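PDB 2DC0: probable amidase from Thermus thermophilus, which belongs to the amidase family and has an alpha/beta fold built on a large central mixed sheet flanked by helices. Local coordinates for residues R102-A107 with H217-I222. Numbering follows the deposited sequence.
Sequences RRLREA and HFLTEI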
ATOM      1  N   ARG A 102     -23.658  -6.989 -12.546  1.00 20.87           N
ATOM      2  CA  ARG A 102     -24.741  -6.027 -12.705  1.00 20.89           C
ATOM      3  C   ARG A 102     -24.266  -4.879 -13.594  1.00 20.47           C
ATOM      4  O   ARG A 102     -25.042  -4.330 -14.376  1.00 20.77           O
ATOM      5  CB  ARG A 102     -25.175  -5.490 -11.337  1.00 23.84           C
ATOM      6  CG  ARG A 102     -26.248  -4.418 -11.403  1.00 28.88           C
ATOM      7  CD  ARG A 102     -26.771  -4.054 -10.017  1.00 34.76           C
ATOM      8  NE  ARG A 102     -27.449  -5.181  -9.380  1.00 41.45           N
ATOM      9  CZ  ARG A 102     -26.857  -6.078  -8.592  1.00 44.40           C
ATOM     10  NH1 ARG A 102     -25.560  -5.986  -8.328  1.00 46.44           N
ATOM     11  NH2 ARG A 102     -27.565  -7.074  -8.070  1.00 44.28           N
ATOM     12  N   ARG A 103     -22.992  -4.517 -13.470  1.00 19.26           N
ATOM     13  CA  ARG A 103     -22.426  -3.448 -14.287  1.00 20.34           C
ATOM     14  C   ARG A 103     -22.511  -3.851 -15.754  1.00 20.49           C
ATOM     15  O   ARG A 103     -22.897  -3.055 -16.605  1.00 20.32           O
ATOM     16  CB  ARG A 103     -20.961  -3.200 -13.915  1.00 23.17           C
ATOM     17  CG  ARG A 103     -20.747  -2.386 -12.642  1.00 24.72           C
ATOM     18  CD  ARG A 103     -21.106  -0.926 -12.866  1.00 28.01           C
ATOM     19  NE  ARG A 103     -20.915  -0.106 -11.670  1.00 30.04           N
ATOM     20  CZ  ARG A 103     -21.177   1.197 -11.616  1.00 32.52           C
ATOM     21  NH1 ARG A 103     -21.637   1.825 -12.691  1.00 33.60           N
ATOM     22  NH2 ARG A 103     -20.988   1.874 -10.492  1.00 33.88           N
ATOM     23  N   LEU A 104     -22.156  -5.099 -16.043  1.00 20.29           N
ATOM     24  CA  LEU A 104     -22.186  -5.597 -17.408  1.00 20.32           C
ATOM     25  C   LEU A 104     -23.618  -5.740 -17.912  1.00 20.68           C
ATOM     26  O   LEU A 104     -23.941  -5.301 -19.017  1.00 20.60           O
ATOM     27  CB  LEU A 104     -21.473  -6.948 -17.500  1.00 18.34           C
ATOM     28  CG  LEU A 104     -19.972  -6.984 -17.176  1.00 18.58           C
ATOM     29  CD1 LEU A 104     -19.499  -8.424 -17.208  1.00 18.28           C
ATOM     30  CD2 LEU A 104     -19.183  -6.140 -18.173  1.00 16.48           C
ATOM     31  N   ARG A 105     -24.477  -6.349 -17.100  1.00 21.20           N
ATOM     32  CA  ARG A 105     -25.872  -6.549 -17.489  1.00 23.42           C
ATOM     33  C   ARG A 105     -26.599  -5.228 -17.741  1.00 23.99           C
ATOM     34  O   ARG A 105     -27.298  -5.082 -18.744  1.00 23.16           O
ATOM     35  CB  ARG A 105     -26.614  -7.366 -16.420  1.00 23.43           C
ATOM     36  CG  ARG A 105     -28.098  -7.619 -16.721  1.00 24.96           C
ATOM     37  CD  ARG A 105     -28.726  -8.532 -15.668  1.00 27.70           C
ATOM     38  NE  ARG A 105     -28.746  -7.925 -14.337  1.00 28.36           N
ATOM     39  CZ  ARG A 105     -29.572  -6.947 -13.970  1.00 30.93           C
ATOM     40  NH1 ARG A 105     -30.454  -6.462 -14.833  1.00 30.29           N
ATOM     41  NH2 ARG A 105     -29.515  -6.450 -12.740  1.00 30.42           N
ATOM     42  N   GLU A 106     -26.440  -4.262 -16.842  1.00 24.05           N
ATOM     43  CA  GLU A 106     -27.118  -2.984 -17.038  1.00 23.83           C
ATOM     44  C   GLU A 106     -26.567  -2.246 -18.255  1.00 24.77           C
ATOM     45  O   GLU A 106     -27.214  -1.340 -18.783  1.00 24.15           O
ATOM     46  CB  GLU A 106     -27.004  -2.113 -15.787  1.00 24.05           C
ATOM     47  CG  GLU A 106     -27.625  -2.757 -14.558  1.00 25.92           C
ATOM     48  CD  GLU A 106     -27.819  -1.776 -13.422  1.00 27.95           C
ATOM     49  OE1 GLU A 106     -26.915  -0.950 -13.191  1.00 28.32           O
ATOM     50  OE2 GLU A 106     -28.867  -1.840 -12.758  1.00 29.70           O
ATOM     51  N   ALA A 107     -25.372  -2.630 -18.701  1.00 22.01           N
ATOM     52  CA  ALA A 107     -24.786  -2.003 -19.877  1.00 20.87           C
ATOM     53  C   ALA A 107     -25.397  -2.635 -21.129  1.00 20.83           C
ATOM     54  O   ALA A 107     -25.169  -2.167 -22.243  1.00 21.04           O
ATOM     55  CB  ALA A 107     -23.266  -2.180 -19.877  1.00 19.84           C
ATOM     56  N   HIS A 217      -9.672  -1.593 -22.051  1.00 14.97           N
ATOM     57  CA  HIS A 217      -9.945  -0.254 -21.537  1.00 16.13           C
ATOM     58  C   HIS A 217     -11.456   0.015 -21.530  1.00 15.94           C
ATOM     59  O   HIS A 217     -12.016   0.490 -20.544  1.00 16.76           O
ATOM     60  CB  HIS A 217      -9.254   0.790 -22.416  1.00 17.59           C
ATOM     61  CG  HIS A 217      -9.784   2.180 -22.232  1.00 20.67           C
ATOM     62  ND1 HIS A 217      -9.528   2.933 -21.105  1.00 20.85           N
ATOM     63  CD2 HIS A 217     -10.580   2.940 -23.020  1.00 18.08           C
ATOM     64  CE1 HIS A 217     -10.145   4.097 -21.207  1.00 19.85           C
ATOM     65  NE2 HIS A 217     -10.790   4.128 -22.360  1.00 20.53           N
ATOM     66  N   PHE A 218     -12.097  -0.291 -22.649  1.00 16.42           N
ATOM     67  CA  PHE A 218     -13.532  -0.089 -22.820  1.00 18.01           C
ATOM     68  C   PHE A 218     -14.331  -0.796 -21.733  1.00 19.20           C
ATOM     69  O   PHE A 218     -15.185  -0.194 -21.076  1.00 19.02           O
ATOM     70  CB  PHE A 218     -13.947  -0.612 -24.201  1.00 21.92           C
ATOM     71  CG  PHE A 218     -15.421  -0.494 -24.492  1.00 25.22           C
ATOM     72  CD1 PHE A 218     -16.070   0.736 -24.420  1.00 24.19           C
ATOM     73  CD2 PHE A 218     -16.154  -1.613 -24.876  1.00 25.46           C
ATOM     74  CE1 PHE A 218     -17.429   0.851 -24.728  1.00 24.54           C
ATOM     75  CE2 PHE A 218     -17.515  -1.508 -25.187  1.00 26.67           C
ATOM     76  CZ  PHE A 218     -18.148  -0.270 -25.112  1.00 23.57           C
ATOM     77  N   LEU A 219     -14.037  -2.074 -21.542  1.00 17.88           N
ATOM     78  CA  LEU A 219     -14.726  -2.882 -20.552  1.00 17.91           C
ATOM     79  C   LEU A 219     -14.400  -2.473 -19.115  1.00 18.19           C
ATOM     80  O   LEU A 219     -15.268  -2.521 -18.238  1.00 17.17           O
ATOM     81  CB  LEU A 219     -14.374  -4.349 -20.783  1.00 19.71           C
ATOM     82  CG  LEU A 219     -15.386  -5.426 -20.424  1.00 23.18           C
ATOM     83  CD1 LEU A 219     -16.769  -5.102 -20.998  1.00 21.95           C
ATOM     84  CD2 LEU A 219     -14.873  -6.742 -20.986  1.00 21.39           C
ATOM     85  N   THR A 220     -13.155  -2.070 -18.868  1.00 18.11           N
ATOM     86  CA  THR A 220     -12.758  -1.662 -17.523  1.00 17.42           C
ATOM     87  C   THR A 220     -13.518  -0.402 -17.098  1.00 18.73           C
ATOM     88  O   THR A 220     -13.897  -0.273 -15.940  1.00 18.78           O
ATOM     89  CB  THR A 220     -11.221  -1.431 -17.432  1.00 18.38           C
ATOM     90  OG1 THR A 220     -10.539  -2.664 -17.701  1.00 16.56           O
ATOM     91  CG2 THR A 220     -10.827  -0.952 -16.039  1.00 17.51           C
ATOM     92  N   GLU A 221     -13.757   0.518 -18.030  1.00 20.15           N
ATOM     93  CA  GLU A 221     -14.503   1.731 -17.697  1.00 21.13           C
ATOM     94  C   GLU A 221     -15.918   1.344 -17.271  1.00 21.85           C
ATOM     95  O   GLU A 221     -16.449   1.869 -16.290  1.00 21.69           O
ATOM     96  CB  GLU A 221     -14.583   2.678 -18.894  1.00 21.27           C
ATOM     97  CG  GLU A 221     -13.263   3.318 -19.289  1.00 21.84           C
ATOM     98  CD  GLU A 221     -13.452   4.390 -20.347  1.00 23.87           C
ATOM     99  OE1 GLU A 221     -14.139   4.112 -21.353  1.00 25.38           O
ATOM    100  OE2 GLU A 221     -12.903   5.501 -20.183  1.00 22.44           O
ATOM    101  N   ILE A 222     -16.521   0.415 -18.008  1.00 21.10           N
ATOM    102  CA  ILE A 222     -17.868  -0.044 -17.701  1.00 21.76           C
ATOM    103  C   ILE A 222     -17.893  -0.787 -16.370  1.00 21.22           C
ATOM    104  O   ILE A 222     -18.791  -0.586 -15.557  1.00 20.36           O
ATOM    105  CB  ILE A 222     -18.412  -0.984 -18.811  1.00 22.76           C
ATOM    106  CG1 ILE A 222     -18.460  -0.244 -20.151  1.00 22.45           C
ATOM    107  CG2 ILE A 222     -19.785  -1.509 -18.428  1.00 21.81           C
ATOM    108  CD1 ILE A 222     -19.333   1.037 -20.225  1.00 23.38           C
TER
HETATM  109  O   HOH W   1     -21.011   0.976 -15.590  1.00 25.69           O
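The flat guanidinium of Arg-103 lies oblique to the carbonyl oxygen of Ile-222 and reaches it through a water, in a helix-helix contact of the amidase alpha/beta fold. Helix 99-106 leads into strand 110-115 of the central mixed sheet, and helix 213-224 follows strand 206-210 of the same sheet. A bend at chi2 (-72°) sets CD of Arg-103 beside the carbonyl, 3.6 Å from Ile-222 O, and the extended remainder of the chain takes NH1 on to the water. NH1 of Arg-103 donates to this water at 3.1 Å. Away from the water the contact is mainly apolar. Ile-222 turns CG2 anti to its own N (CG1 has chi1 -60°), and this methyl meets Ala-107 CB at 3.8 Å and also nears the backbone oxygen of Arg-103. Leu-104 and Leu-219 cross at about a right angle, methyl against methyl, with CD2 of the first 3.9 Å from CD1 of the second. Around them, Leu-3 of helix 3-11 and Pro-208 of strand 206-210 pack on Leu-219, while Pro-64 touches Ile-222. No direct hydrogen bond joins the two segments; the bridging water donates to Ile-222 O at 2.7 Å.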